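Local coordinates for YciF Bacterial Stress Response Protein (Salmonella enterica subsp. enterica serovar Typhimurium, PDB 4ERU) that is of unknown function but is named as a bacterial stress-response protein and binds two magnesium ions in a ferritin-like helix bundle, at residues Y21-Q26 / M76-M81; T8-F13 / E128-S133; A108-E113 / Q148-L153; H15-T20 / S69-K74. All coordinates share one frame; numbering follows the deposited sequence.

Contact 1: residues Y21-Q26 / M76-M81. With MG (magnesium ion), chain E.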
loop_
_atom_site.group_PDB
_atom_site.type_symbol
_atom_site.label_atom_id
_atom_site.label_comp_id
_atom_site.label_asym_id
_atom_site.label_seq_id
_atom_site.Cartn_x
_atom_site.Cartn_y
_atom_site.Cartn_z
ATOM N N TYR A 21 -2.004 -8.027 12.184
ATOM C CA TYR A 21 -1.663 -9.365 12.642
ATOM C C TYR A 21 -2.217 -10.421 11.680
ATOM O O TYR A 21 -1.507 -11.349 11.286
ATOM C CB TYR A 21 -2.232 -9.557 14.050
ATOM C CG TYR A 21 -1.991 -10.887 14.707
ATOM C CD1 TYR A 21 -0.703 -11.296 15.057
ATOM C CD2 TYR A 21 -3.066 -11.697 15.081
ATOM C CE1 TYR A 21 -0.481 -12.508 15.729
ATOM C CE2 TYR A 21 -2.853 -12.926 15.755
ATOM C CZ TYR A 21 -1.552 -13.323 16.056
ATOM O OH TYR A 21 -1.337 -14.522 16.708
ATOM N N SER A 22 -3.474 -10.259 11.275
ATOM C CA SER A 22 -4.025 -11.120 10.222
ATOM C C SER A 22 -3.269 -11.027 8.888
ATOM O O SER A 22 -3.008 -12.049 8.227
ATOM C CB SER A 22 -5.498 -10.805 9.984
ATOM O OG SER A 22 -5.903 -11.424 8.771
ATOM N N ALA A 23 -2.924 -9.802 8.488
ATOM C CA ALA A 23 -2.177 -9.576 7.242
ATOM C C ALA A 23 -0.852 -10.343 7.283
ATOM O O ALA A 23 -0.476 -11.000 6.298
ATOM C CB ALA A 23 -1.888 -8.047 7.042
ATOM N N GLU A 24 -0.143 -10.269 8.417
ATOM C CA GLU A 24 1.140 -10.950 8.515
ATOM C C GLU A 24 0.975 -12.468 8.455
ATOM O O GLU A 24 1.749 -13.143 7.768
ATOM C CB GLU A 24 1.883 -10.562 9.781
ATOM C CG GLU A 24 2.157 -9.066 9.961
ATOM C CD GLU A 24 3.346 -8.517 9.202
ATOM O OE1 GLU A 24 4.053 -7.629 9.761
ATOM O OE2 GLU A 24 3.591 -8.920 8.051
ATOM N N LYS A 25 -0.032 -12.996 9.151
ATOM C CA LYS A 25 -0.275 -14.459 9.148
ATOM C C LYS A 25 -0.611 -14.963 7.736
ATOM O O LYS A 25 -0.087 -15.982 7.287
ATOM C CB LYS A 25 -1.391 -14.833 10.122
ATOM C CG LYS A 25 -0.981 -14.640 11.590
ATOM C CD LYS A 25 -1.968 -15.304 12.602
ATOM C CE LYS A 25 -3.416 -14.828 12.429
ATOM N NZ LYS A 25 -4.299 -15.297 13.577
ATOM N N GLN A 26 -1.497 -14.242 7.050
ATOM C CA GLN A 26 -1.805 -14.527 5.660
ATOM C C GLN A 26 -0.594 -14.487 4.759
ATOM O O GLN A 26 -0.435 -15.368 3.925
ATOM C CB GLN A 26 -2.816 -13.555 5.103
ATOM C CG GLN A 26 -4.201 -13.724 5.628
ATOM C CD GLN A 26 -5.098 -12.665 5.001
ATOM O OE1 GLN A 26 -5.353 -12.705 3.790
ATOM N NE2 GLN A 26 -5.530 -11.679 5.806
HETATM N N MSE A 76 -9.893 -11.396 13.163
HETATM C CA MSE A 76 -10.519 -10.832 11.964
HETATM C C MSE A 76 -9.660 -11.149 10.746
HETATM O O MSE A 76 -8.466 -11.435 10.886
HETATM C CB MSE A 76 -10.714 -9.315 12.084
HETATM C CG MSE A 76 -9.411 -8.535 12.297
HETATM SE SE MSE A 76 -9.612 -6.595 12.323
HETATM C CE MSE A 76 -11.450 -6.503 13.008
ATOM N N LYS A 77 -10.273 -11.119 9.565
ATOM C CA LYS A 77 -9.543 -11.328 8.323
ATOM C C LYS A 77 -9.236 -9.981 7.661
ATOM O O LYS A 77 -10.157 -9.204 7.377
ATOM C CB LYS A 77 -10.313 -12.256 7.362
ATOM C CG LYS A 77 -9.502 -12.612 6.096
ATOM C CD LYS A 77 -10.030 -13.879 5.419
ATOM C CE LYS A 77 -8.884 -14.692 4.779
ATOM N NZ LYS A 77 -7.923 -15.223 5.815
ATOM N N CYS A 78 -7.948 -9.710 7.426
ATOM C CA CYS A 78 -7.541 -8.485 6.738
ATOM C C CYS A 78 -7.820 -8.633 5.241
ATOM O O CYS A 78 -7.089 -9.347 4.536
ATOM C CB CYS A 78 -6.062 -8.186 6.970
ATOM S SG CYS A 78 -5.464 -6.773 5.948
ATOM N N VAL A 79 -8.866 -7.958 4.769
ATOM C CA VAL A 79 -9.411 -8.219 3.429
ATOM C C VAL A 79 -8.510 -7.612 2.346
ATOM O O VAL A 79 -8.373 -8.184 1.263
ATOM C CB VAL A 79 -10.937 -7.799 3.295
ATOM C CG1 VAL A 79 -11.394 -7.769 1.833
ATOM C CG2 VAL A 79 -11.847 -8.765 4.115
ATOM N N ALA A 80 -7.903 -6.460 2.641
ATOM C CA ALA A 80 -6.936 -5.852 1.723
ATOM C C ALA A 80 -5.736 -6.776 1.479
ATOM O O ALA A 80 -5.375 -7.046 0.342
ATOM C CB ALA A 80 -6.469 -4.504 2.256
HETATM N N MSE A 81 -5.125 -7.281 2.544
HETATM C CA MSE A 81 -4.028 -8.190 2.338
HETATM C C MSE A 81 -4.512 -9.395 1.549
HETATM O O MSE A 81 -3.798 -9.889 0.691
HETATM C CB MSE A 81 -3.386 -8.640 3.667
HETATM C CG MSE A 81 -2.202 -9.625 3.453
HETATM SE SE MSE A 81 -0.787 -8.800 2.377
HETATM C CE MSE A 81 -0.208 -7.354 3.614
HETATM MG MG MG E . 5.609 -7.562 8.009
HETATM O O HOH W 1 -6.640 -13.259 13.079
HETATM O O HOH W 2 6.160 -8.755 6.302
#
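Ser-22 and Gln-26, one turn apart on the first helix of a ferritin-like bundle, grip the backbone of Cys-78 by its N-H and its carbonyl. The N-H of Cys-78 points almost straight at Ser-22 OG, 3.0 Å from Cys-78 N (166°). Gln-26 leaves with CG anti to its carbonyl carbon and runs extended, delivering Gln-26 NE2 to Cys-78 O at 3.1 Å in a bond that lies in the amide plane and is nearly linear (175°). Gln-26 NE2 also donates to Ser-22 OG at 3.0 Å, so two bonds fix which way round the amide sits, and OG accepts from both segments. Lys-77 crosses Gln-26 at about a right angle. Deeper in, Ala-23 CB meets CB of Met-81, a selenomethionine, at 3.7 Å. What positions these groups is the start of helix 79-93: Cys-78 is its N-cap, and SG accepts from Met-81 N. Tyr-115 of helix 99-130 packs on both Cys-78 and Met-81. Glu-24 takes no part in the contact; its carboxylate belongs to the metal site with Gln-57 and Glu-146, and its OE1 also bonds to the Tyr-120 hydroxyl. Both carboxylate oxygens bind one magnesium ion, Glu-24 OE1 at 2.3 Å and Glu-24 OE2 at 2.4 Å.

Contact 2: residues T8-F13 / E128-S133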
loop_
_atom_site.group_PDB
_atom_site.type_symbol
_atom_site.label_atom_id
_atom_site.label_comp_id
_atom_site.label_asym_id
_atom_site.label_seq_id
_atom_site.Cartn_x
_atom_site.Cartn_y
_atom_site.Cartn_z
ATOM N N THR A 8 -12.836 4.946 20.517
ATOM C CA THR A 8 -11.677 5.561 21.155
ATOM C C THR A 8 -10.437 5.312 20.321
ATOM O O THR A 8 -10.413 4.352 19.567
ATOM C CB THR A 8 -11.396 4.917 22.528
ATOM O OG1 THR A 8 -11.227 3.499 22.362
ATOM C CG2 THR A 8 -12.530 5.189 23.508
ATOM N N VAL A 9 -9.410 6.153 20.492
ATOM C CA VAL A 9 -8.075 5.908 19.932
ATOM C C VAL A 9 -7.567 4.518 20.312
ATOM O O VAL A 9 -6.960 3.830 19.482
ATOM C CB VAL A 9 -7.035 7.008 20.300
ATOM C CG1 VAL A 9 -5.637 6.684 19.712
ATOM C CG2 VAL A 9 -7.480 8.352 19.748
ATOM N N GLU A 10 -7.834 4.104 21.549
ATOM C CA GLU A 10 -7.477 2.765 22.026
ATOM C C GLU A 10 -8.105 1.674 21.166
ATOM O O GLU A 10 -7.417 0.738 20.772
ATOM C CB GLU A 10 -7.884 2.573 23.493
ATOM C CG GLU A 10 -7.158 3.505 24.502
ATOM C CD GLU A 10 -7.643 4.996 24.577
ATOM O OE1 GLU A 10 -8.473 5.501 23.765
ATOM O OE2 GLU A 10 -7.139 5.693 25.486
ATOM N N ASP A 11 -9.398 1.787 20.870
ATOM C CA ASP A 11 -10.082 0.809 20.012
ATOM C C ASP A 11 -9.493 0.815 18.610
ATOM O O ASP A 11 -9.374 -0.237 17.987
ATOM C CB ASP A 11 -11.575 1.117 19.857
ATOM C CG ASP A 11 -12.362 1.009 21.164
ATOM O OD1 ASP A 11 -12.009 0.169 22.038
ATOM O OD2 ASP A 11 -13.355 1.765 21.286
ATOM N N LEU A 12 -9.150 2.005 18.108
ATOM C CA LEU A 12 -8.625 2.122 16.750
ATOM C C LEU A 12 -7.334 1.355 16.675
ATOM O O LEU A 12 -7.149 0.576 15.762
ATOM C CB LEU A 12 -8.391 3.579 16.336
ATOM C CG LEU A 12 -7.776 3.869 14.956
ATOM C CD1 LEU A 12 -8.579 3.212 13.819
ATOM C CD2 LEU A 12 -7.719 5.383 14.731
ATOM N N PHE A 13 -6.468 1.562 17.675
ATOM C CA PHE A 13 -5.175 0.923 17.699
ATOM C C PHE A 13 -5.336 -0.603 17.760
ATOM O O PHE A 13 -4.611 -1.333 17.123
ATOM C CB PHE A 13 -4.361 1.455 18.870
ATOM C CG PHE A 13 -3.059 0.746 19.085
ATOM C CD1 PHE A 13 -1.899 1.206 18.482
ATOM C CD2 PHE A 13 -2.990 -0.384 19.900
ATOM C CE1 PHE A 13 -0.684 0.556 18.674
ATOM C CE2 PHE A 13 -1.792 -1.045 20.107
ATOM C CZ PHE A 13 -0.621 -0.585 19.480
ATOM N N GLU A 128 2.763 5.895 20.269
ATOM C CA GLU A 128 3.372 7.071 20.897
ATOM C C GLU A 128 2.340 7.919 21.623
ATOM O O GLU A 128 2.519 8.263 22.793
ATOM C CB GLU A 128 4.135 7.924 19.872
ATOM C CG GLU A 128 4.958 9.059 20.516
ATOM C CD GLU A 128 6.152 9.506 19.660
ATOM O OE1 GLU A 128 6.033 9.546 18.415
ATOM O OE2 GLU A 128 7.220 9.828 20.228
ATOM N N GLN A 129 1.241 8.215 20.934
ATOM C CA GLN A 129 0.146 8.972 21.517
ATOM C C GLN A 129 -0.447 8.306 22.764
ATOM O O GLN A 129 -0.821 8.977 23.717
ATOM C CB GLN A 129 -0.938 9.199 20.468
ATOM C CG GLN A 129 -2.132 9.970 20.963
ATOM C CD GLN A 129 -3.121 10.302 19.862
ATOM O OE1 GLN A 129 -2.818 10.202 18.651
ATOM N NE2 GLN A 129 -4.317 10.736 20.279
ATOM N N LEU A 130 -0.528 6.987 22.750
ATOM C CA LEU A 130 -1.120 6.265 23.858
ATOM C C LEU A 130 -0.136 6.032 25.018
ATOM O O LEU A 130 -0.542 5.566 26.076
ATOM C CB LEU A 130 -1.744 4.946 23.360
ATOM C CG LEU A 130 -2.969 5.138 22.446
ATOM C CD1 LEU A 130 -3.348 3.841 21.739
ATOM C CD2 LEU A 130 -4.174 5.714 23.216
ATOM N N GLY A 131 1.138 6.373 24.815
ATOM C CA GLY A 131 2.187 6.102 25.797
ATOM C C GLY A 131 2.555 4.627 25.935
ATOM O O GLY A 131 2.969 4.187 27.023
ATOM N N TYR A 132 2.399 3.851 24.854
ATOM C CA TYR A 132 2.814 2.439 24.853
ATOM C C TYR A 132 4.276 2.383 24.424
ATOM O O TYR A 132 4.585 2.121 23.253
ATOM C CB TYR A 132 1.965 1.588 23.901
ATOM C CG TYR A 132 0.488 1.506 24.199
ATOM C CD1 TYR A 132 -0.017 1.756 25.479
ATOM C CD2 TYR A 132 -0.403 1.133 23.206
ATOM C CE1 TYR A 132 -1.386 1.656 25.746
ATOM C CE2 TYR A 132 -1.763 1.033 23.454
ATOM C CZ TYR A 132 -2.250 1.298 24.728
ATOM O OH TYR A 132 -3.596 1.199 24.970
ATOM N N SER A 133 5.171 2.633 25.375
ATOM C CA SER A 133 6.581 2.838 25.074
ATOM C C SER A 133 7.227 1.599 24.467
ATOM O O SER A 133 7.997 1.704 23.513
ATOM C CB SER A 133 7.314 3.259 26.346
ATOM O OG SER A 133 6.794 4.512 26.771
#
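An edge-to-face aromatic pair, Tyr-132 against Phe-13, joins the start of helix 9-37 to the turn after helix 99-130. The CD2-CE2 edge of Tyr-132 comes down on one face of Phe-13, toward the rim near CE2; the ring centroids are 5.4 Å apart and the planes stand at 70°. Leu-130 packs beside them. Leu-130 CD1 lies 3.9 Å from Phe-13 CB, while Leu-130 CD2 reaches Val-9 CG1, also at 3.9 Å, and the carboxylate of Glu-10, with OE2 at 3.7 Å. Within segment 128-133, Leu-130 CB sits over the centre of the Tyr-132 ring, 3.8 Å above its plane. These residues come from one end of the ferritin-like bundle, where both partners are helix termini. Thr-8 is the N-cap of helix 9-37 and forms a capping box with Asp-11: Asp-11 N donates to Thr-8 OG1 at 2.9 Å, and Thr-8 N returns a weak bond to OD2. Across the contact, helix 99-130 finishes in a Schellman motif at Gly-131, and Tyr-132 is at the N-cap position of helix 133-159. Phe-13 continues inward onto Leu-123, Leu-126 and Ala-127, and Ile-71 touches both aromatic rings.

Contact 3: residues A108-E113 / Q148-L153. With MG (magnesium ion), chain D.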
loop_
_atom_site.group_PDB
_atom_site.type_symbol
_atom_site.label_atom_id
_atom_site.label_comp_id
_atom_site.label_asym_id
_atom_site.label_seq_id
_atom_site.Cartn_x
_atom_site.Cartn_y
_atom_site.Cartn_z
ATOM N N ALA A 108 3.859 -6.925 -7.191
ATOM C CA ALA A 108 2.773 -7.363 -6.339
ATOM C C ALA A 108 3.278 -7.366 -4.904
ATOM O O ALA A 108 2.572 -6.890 -3.983
ATOM C CB ALA A 108 2.271 -8.816 -6.773
ATOM N N ALA A 109 4.517 -7.814 -4.715
ATOM C CA ALA A 109 5.100 -7.866 -3.385
ATOM C C ALA A 109 5.407 -6.477 -2.826
ATOM O O ALA A 109 5.356 -6.270 -1.617
ATOM C CB ALA A 109 6.373 -8.740 -3.364
ATOM N N GLN A 110 5.721 -5.524 -3.690
ATOM C CA GLN A 110 5.879 -4.143 -3.187
ATOM C C GLN A 110 4.566 -3.487 -2.779
ATOM O O GLN A 110 4.562 -2.641 -1.882
ATOM C CB GLN A 110 6.662 -3.292 -4.174
ATOM C CG GLN A 110 8.097 -3.825 -4.333
ATOM C CD GLN A 110 8.930 -2.959 -5.229
ATOM O OE1 GLN A 110 8.678 -2.869 -6.420
ATOM N NE2 GLN A 110 9.914 -2.294 -4.661
ATOM N N LYS A 111 3.448 -3.870 -3.412
ATOM C CA LYS A 111 2.133 -3.369 -2.958
ATOM C C LYS A 111 1.850 -3.969 -1.577
ATOM O O LYS A 111 1.392 -3.277 -0.689
ATOM C CB LYS A 111 0.999 -3.668 -3.947
ATOM C CG LYS A 111 1.059 -2.802 -5.234
ATOM C CD LYS A 111 0.189 -3.357 -6.362
ATOM C CE LYS A 111 0.259 -2.488 -7.656
ATOM N NZ LYS A 111 1.566 -2.717 -8.413
ATOM N N VAL A 112 2.185 -5.247 -1.377
ATOM C CA VAL A 112 2.103 -5.836 -0.032
ATOM C C VAL A 112 2.931 -5.074 1.026
ATOM O O VAL A 112 2.403 -4.700 2.090
ATOM C CB VAL A 112 2.462 -7.335 -0.053
ATOM C CG1 VAL A 112 2.708 -7.849 1.358
ATOM C CG2 VAL A 112 1.342 -8.134 -0.767
ATOM N N GLU A 113 4.215 -4.869 0.738
ATOM C CA GLU A 113 5.111 -4.159 1.650
ATOM C C GLU A 113 4.621 -2.778 1.986
ATOM O O GLU A 113 4.751 -2.338 3.116
ATOM C CB GLU A 113 6.521 -3.998 1.064
ATOM C CG GLU A 113 7.327 -5.250 1.081
ATOM C CD GLU A 113 7.317 -5.861 2.472
ATOM O OE1 GLU A 113 7.966 -5.319 3.409
ATOM O OE2 GLU A 113 6.592 -6.865 2.641
ATOM N N GLN A 148 13.244 -1.431 4.510
ATOM C CA GLN A 148 14.393 -2.166 3.933
ATOM C C GLN A 148 13.993 -3.269 2.974
ATOM O O GLN A 148 14.673 -3.506 1.980
ATOM C CB GLN A 148 15.278 -2.766 5.041
ATOM C CG GLN A 148 15.891 -1.677 5.929
ATOM C CD GLN A 148 16.689 -0.663 5.095
ATOM O OE1 GLN A 148 16.393 0.543 5.089
ATOM N NE2 GLN A 148 17.679 -1.155 4.361
ATOM N N THR A 149 12.899 -3.965 3.269
ATOM C CA THR A 149 12.469 -5.030 2.381
ATOM C C THR A 149 11.987 -4.433 1.048
ATOM O O THR A 149 12.310 -4.935 -0.013
ATOM C CB THR A 149 11.398 -5.894 3.056
ATOM O OG1 THR A 149 11.973 -6.480 4.218
ATOM C CG2 THR A 149 10.928 -7.041 2.136
ATOM N N ASP A 150 11.242 -3.336 1.125
ATOM C CA ASP A 150 10.749 -2.650 -0.063
ATOM C C ASP A 150 11.923 -2.158 -0.909
ATOM O O ASP A 150 11.908 -2.298 -2.124
ATOM C CB ASP A 150 9.873 -1.449 0.313
ATOM C CG ASP A 150 9.375 -0.716 -0.919
ATOM O OD1 ASP A 150 8.875 -1.401 -1.832
ATOM O OD2 ASP A 150 9.503 0.526 -0.996
ATOM N N LEU A 151 12.937 -1.587 -0.252
ATOM C CA LEU A 151 14.151 -1.206 -0.946
ATOM C C LEU A 151 14.908 -2.373 -1.605
ATOM O O LEU A 151 15.396 -2.236 -2.738
ATOM C CB LEU A 151 15.088 -0.411 -0.012
ATOM C CG LEU A 151 14.666 1.010 0.378
ATOM C CD1 LEU A 151 15.675 1.591 1.366
ATOM C CD2 LEU A 151 14.551 1.931 -0.867
ATOM N N LYS A 152 15.046 -3.493 -0.904
ATOM C CA LYS A 152 15.675 -4.659 -1.513
ATOM C C LYS A 152 14.876 -5.092 -2.753
ATOM O O LYS A 152 15.459 -5.455 -3.765
ATOM C CB LYS A 152 15.822 -5.794 -0.497
ATOM C CG LYS A 152 16.335 -7.108 -1.083
ATOM C CD LYS A 152 15.922 -8.332 -0.221
ATOM C CE LYS A 152 17.011 -8.754 0.792
ATOM N NZ LYS A 152 16.772 -10.163 1.237
ATOM N N LEU A 153 13.542 -5.012 -2.684
ATOM C CA LEU A 153 12.699 -5.418 -3.818
ATOM C C LEU A 153 12.866 -4.444 -4.994
ATOM O O LEU A 153 12.860 -4.868 -6.123
ATOM C CB LEU A 153 11.224 -5.508 -3.408
ATOM C CG LEU A 153 10.859 -6.742 -2.553
ATOM C CD1 LEU A 153 9.525 -6.584 -1.846
ATOM C CD2 LEU A 153 10.873 -8.055 -3.380
HETATM MG MG MG D . 6.064 -7.448 4.730
HETATM O O HOH W 2 6.160 -8.755 6.302
#
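Gln-110 lies against Asp-150 and Leu-153 where two long helices of the ferritin-like bundle, 99-130 and 133-159, run antiparallel. The short segments cross at 163° with axes 9.6 Å apart. From CB, which lies beside Asp-150 OD1, the glutamine chain is extended beyond CG. Gln-110 CG slips past Leu-153 CB at 3.7 Å, and CD also runs close to that CB and to OD1. At the tip, Gln-110 NE2 donates to the backbone carbonyl of Asp-150, 3.2 Å to Asp-150 O, and makes only a weak bond to OD1; the carboxylate and amide planes are turned 44° from each other. The strongest partner of NE2 is Thr-154 OG1, one turn beyond Asp-150. The amide therefore reaches a main-chain oxygen as well as side-chain oxygens of the facing helix. Leu-153 CD1 extends the apolar side of the contact, meeting Ala-109 CB at 4.1 Å and Glu-113 CG at 3.9 Å. Thr-149 CB packs against Glu-113 OE1 at 3.5 Å, while Thr-149 OG1 is held by Glu-53 and the carbonyl of Glu-145. Thr-122 of the second subunit also packs on Gln-110. Glu-113 bends at chi2 (-51°) to aim its carboxylate at the metal site, which His-50, Glu-116 and Glu-146 also supply: Glu-113 OE2 binds the magnesium ion at 2.2 Å, whereas Glu-113 OE1 stays 3.1 Å from it.

Contact 4: residues H15-T20 / S69-K74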
loop_
_atom_site.group_PDB
_atom_site.type_symbol
_atom_site.label_atom_id
_atom_site.label_comp_id
_atom_site.label_asym_id
_atom_site.label_seq_id
_atom_site.Cartn_x
_atom_site.Cartn_y
_atom_site.Cartn_z
ATOM N N HIS A 15 -7.991 -2.266 16.650
ATOM C CA HIS A 15 -8.546 -2.680 15.366
ATOM C C HIS A 15 -7.417 -2.882 14.336
ATOM O O HIS A 15 -7.320 -3.935 13.690
ATOM C CB HIS A 15 -9.572 -1.664 14.826
ATOM C CG HIS A 15 -10.170 -2.081 13.517
ATOM N ND1 HIS A 15 -9.665 -1.667 12.303
ATOM C CD2 HIS A 15 -11.198 -2.920 13.231
ATOM C CE1 HIS A 15 -10.364 -2.220 11.325
ATOM N NE2 HIS A 15 -11.292 -2.993 11.862
ATOM N N LEU A 16 -6.560 -1.879 14.216
ATOM C CA LEU A 16 -5.493 -1.882 13.202
ATOM C C LEU A 16 -4.402 -2.862 13.567
ATOM O O LEU A 16 -3.835 -3.502 12.683
ATOM C CB LEU A 16 -4.882 -0.484 13.022
ATOM C CG LEU A 16 -5.815 0.662 12.605
ATOM C CD1 LEU A 16 -5.091 2.005 12.726
ATOM C CD2 LEU A 16 -6.358 0.471 11.170
ATOM N N LEU A 17 -4.084 -2.979 14.855
ATOM C CA LEU A 17 -3.115 -3.999 15.249
ATOM C C LEU A 17 -3.656 -5.377 14.850
ATOM O O LEU A 17 -2.927 -6.206 14.297
ATOM C CB LEU A 17 -2.778 -3.949 16.758
ATOM C CG LEU A 17 -1.659 -4.905 17.188
ATOM C CD1 LEU A 17 -0.296 -4.614 16.449
ATOM C CD2 LEU A 17 -1.475 -4.861 18.706
ATOM N N SER A 18 -4.933 -5.607 15.103
ATOM C CA SER A 18 -5.565 -6.890 14.756
ATOM C C SER A 18 -5.577 -7.175 13.254
ATOM O O SER A 18 -5.361 -8.315 12.838
ATOM C CB SER A 18 -6.989 -6.959 15.310
ATOM O OG SER A 18 -6.966 -6.760 16.718
ATOM N N ASP A 19 -5.847 -6.138 12.461
ATOM C CA ASP A 19 -5.845 -6.214 11.001
ATOM C C ASP A 19 -4.423 -6.585 10.512
ATOM O O ASP A 19 -4.248 -7.484 9.681
ATOM C CB ASP A 19 -6.267 -4.830 10.457
ATOM C CG ASP A 19 -6.244 -4.731 8.925
ATOM O OD1 ASP A 19 -7.234 -5.157 8.283
ATOM O OD2 ASP A 19 -5.250 -4.173 8.360
ATOM N N THR A 20 -3.419 -5.882 11.040
ATOM C CA THR A 20 -2.027 -6.129 10.656
ATOM C C THR A 20 -1.581 -7.543 11.012
ATOM O O THR A 20 -0.844 -8.173 10.252
ATOM C CB THR A 20 -1.126 -5.066 11.318
ATOM O OG1 THR A 20 -1.526 -3.794 10.799
ATOM C CG2 THR A 20 0.345 -5.272 11.017
ATOM N N SER A 69 -1.802 -4.153 29.226
ATOM C CA SER A 69 -3.084 -4.772 29.493
ATOM C C SER A 69 -4.121 -3.979 28.719
ATOM O O SER A 69 -3.930 -2.778 28.441
ATOM C CB SER A 69 -3.385 -4.811 31.002
ATOM O OG SER A 69 -2.976 -3.624 31.675
ATOM N N GLY A 70 -5.194 -4.647 28.317
ATOM C CA GLY A 70 -6.184 -3.965 27.491
ATOM C C GLY A 70 -5.720 -3.688 26.056
ATOM O O GLY A 70 -6.412 -2.995 25.312
ATOM N N ILE A 71 -4.530 -4.173 25.680
ATOM C CA ILE A 71 -4.278 -4.492 24.282
ATOM C C ILE A 71 -4.649 -5.961 24.177
ATOM O O ILE A 71 -3.945 -6.822 24.688
ATOM C CB ILE A 71 -2.821 -4.313 23.831
ATOM C CG1 ILE A 71 -2.430 -2.842 23.801
ATOM C CG2 ILE A 71 -2.649 -4.922 22.414
ATOM C CD1 ILE A 71 -0.990 -2.623 23.399
ATOM N N LYS A 72 -5.797 -6.222 23.572
ATOM C CA LYS A 72 -6.239 -7.573 23.287
ATOM C C LYS A 72 -6.596 -7.634 21.801
ATOM O O LYS A 72 -7.399 -6.822 21.344
ATOM C CB LYS A 72 -7.457 -7.926 24.152
ATOM C CG LYS A 72 -8.311 -9.117 23.623
ATOM C CD LYS A 72 -8.985 -9.902 24.780
ATOM C CE LYS A 72 -9.838 -11.074 24.233
ATOM N NZ LYS A 72 -11.208 -10.601 23.797
ATOM N N LEU A 73 -6.019 -8.584 21.065
ATOM C CA LEU A 73 -6.317 -8.779 19.629
ATOM C C LEU A 73 -7.697 -9.363 19.357
ATOM O O LEU A 73 -8.153 -10.236 20.090
ATOM C CB LEU A 73 -5.280 -9.692 18.979
ATOM C CG LEU A 73 -3.828 -9.228 19.055
ATOM C CD1 LEU A 73 -2.925 -10.226 18.374
ATOM C CD2 LEU A 73 -3.673 -7.842 18.440
ATOM N N LYS A 74 -8.351 -8.881 18.304
ATOM C CA LYS A 74 -9.629 -9.434 17.847
ATOM C C LYS A 74 -9.364 -10.299 16.646
ATOM O O LYS A 74 -8.608 -9.915 15.768
ATOM C CB LYS A 74 -10.590 -8.321 17.437
ATOM C CG LYS A 74 -10.749 -7.252 18.503
ATOM C CD LYS A 74 -11.999 -6.396 18.314
ATOM C CE LYS A 74 -12.213 -5.488 19.549
ATOM N NZ LYS A 74 -13.651 -5.132 19.778
#
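Ser-18 takes the backbone N-H of Lys-74 on its hydroxyl, with Ser-18 OG 3.0 Å from Lys-74 N and the bond close to straight (172°). The hydroxyl is turned anti to its own carbonyl carbon (chi1 -57°), a rotation that also brings OG back over the preceding turn, where it bonds to Ile-14 O. As that carbonyl can only accept, the hydroxyl donates to Ile-14 O while its oxygen accepts from Lys-74 N. The fit at this point is close: Ser-18 CB lies 3.4 Å from Lys-74 O, and Ser-18 OG approaches Leu-73 CA at 3.6 Å. One residue earlier, with Leu-17 CG anti to the backbone N (chi1 -174°), the branch is carried toward the linker, and CD2 is the methyl that touches. Leu-17 CD2 meets Leu-73 CD2 at 3.7 Å and Ile-71 CG2 at 3.9 Å. The two leucines cross at a slant, Leu-73 CD2 lying against both CG and CD2 of Leu-17, whereas Leu-17 and Ile-71 cross at about a right angle. Segment 69-74 belongs to the linker between helix 41-66 and helix 79-93 of the ferritin-like bundle, and has no regular secondary structure here; its Ile-71 to Lys-74 part comes up against helix 9-37 at Leu-17 and Ser-18. Ile-71 and Leu-73 also rest on Val-65, while Leu-17 packs on Ile-61 and Ile-64, making a small apolar patch among the linker and two helices. Lys-74 CB stays 4.0 Å from Ser-18 OG, but the lysine chain then runs extended, with the ammonium end leading away from segment 15-20.

Overall arrangement
Helix 9-37 carries contacts 2, 4 and 1 in that order. Contact 4 sits 11 Å from contact 2 and 12 Å from contact 1, centre to centre, and touches both: Ile-71 packs on the aromatic pair of contact 2, and Leu-73 on Tyr-21 of contact 1. Contacts 1 and 3, 17 Å apart between centres, flank the metal centre. Each supplies a glutamate to a different magnesium ion, and one water is bound to both ions; Met-81 also packs on Val-112. Contact 2 touches neither contact 1 nor contact 3 (nearest atoms about 8 and about 17 Å apart) and lies at the bundle end where the last two helices turn.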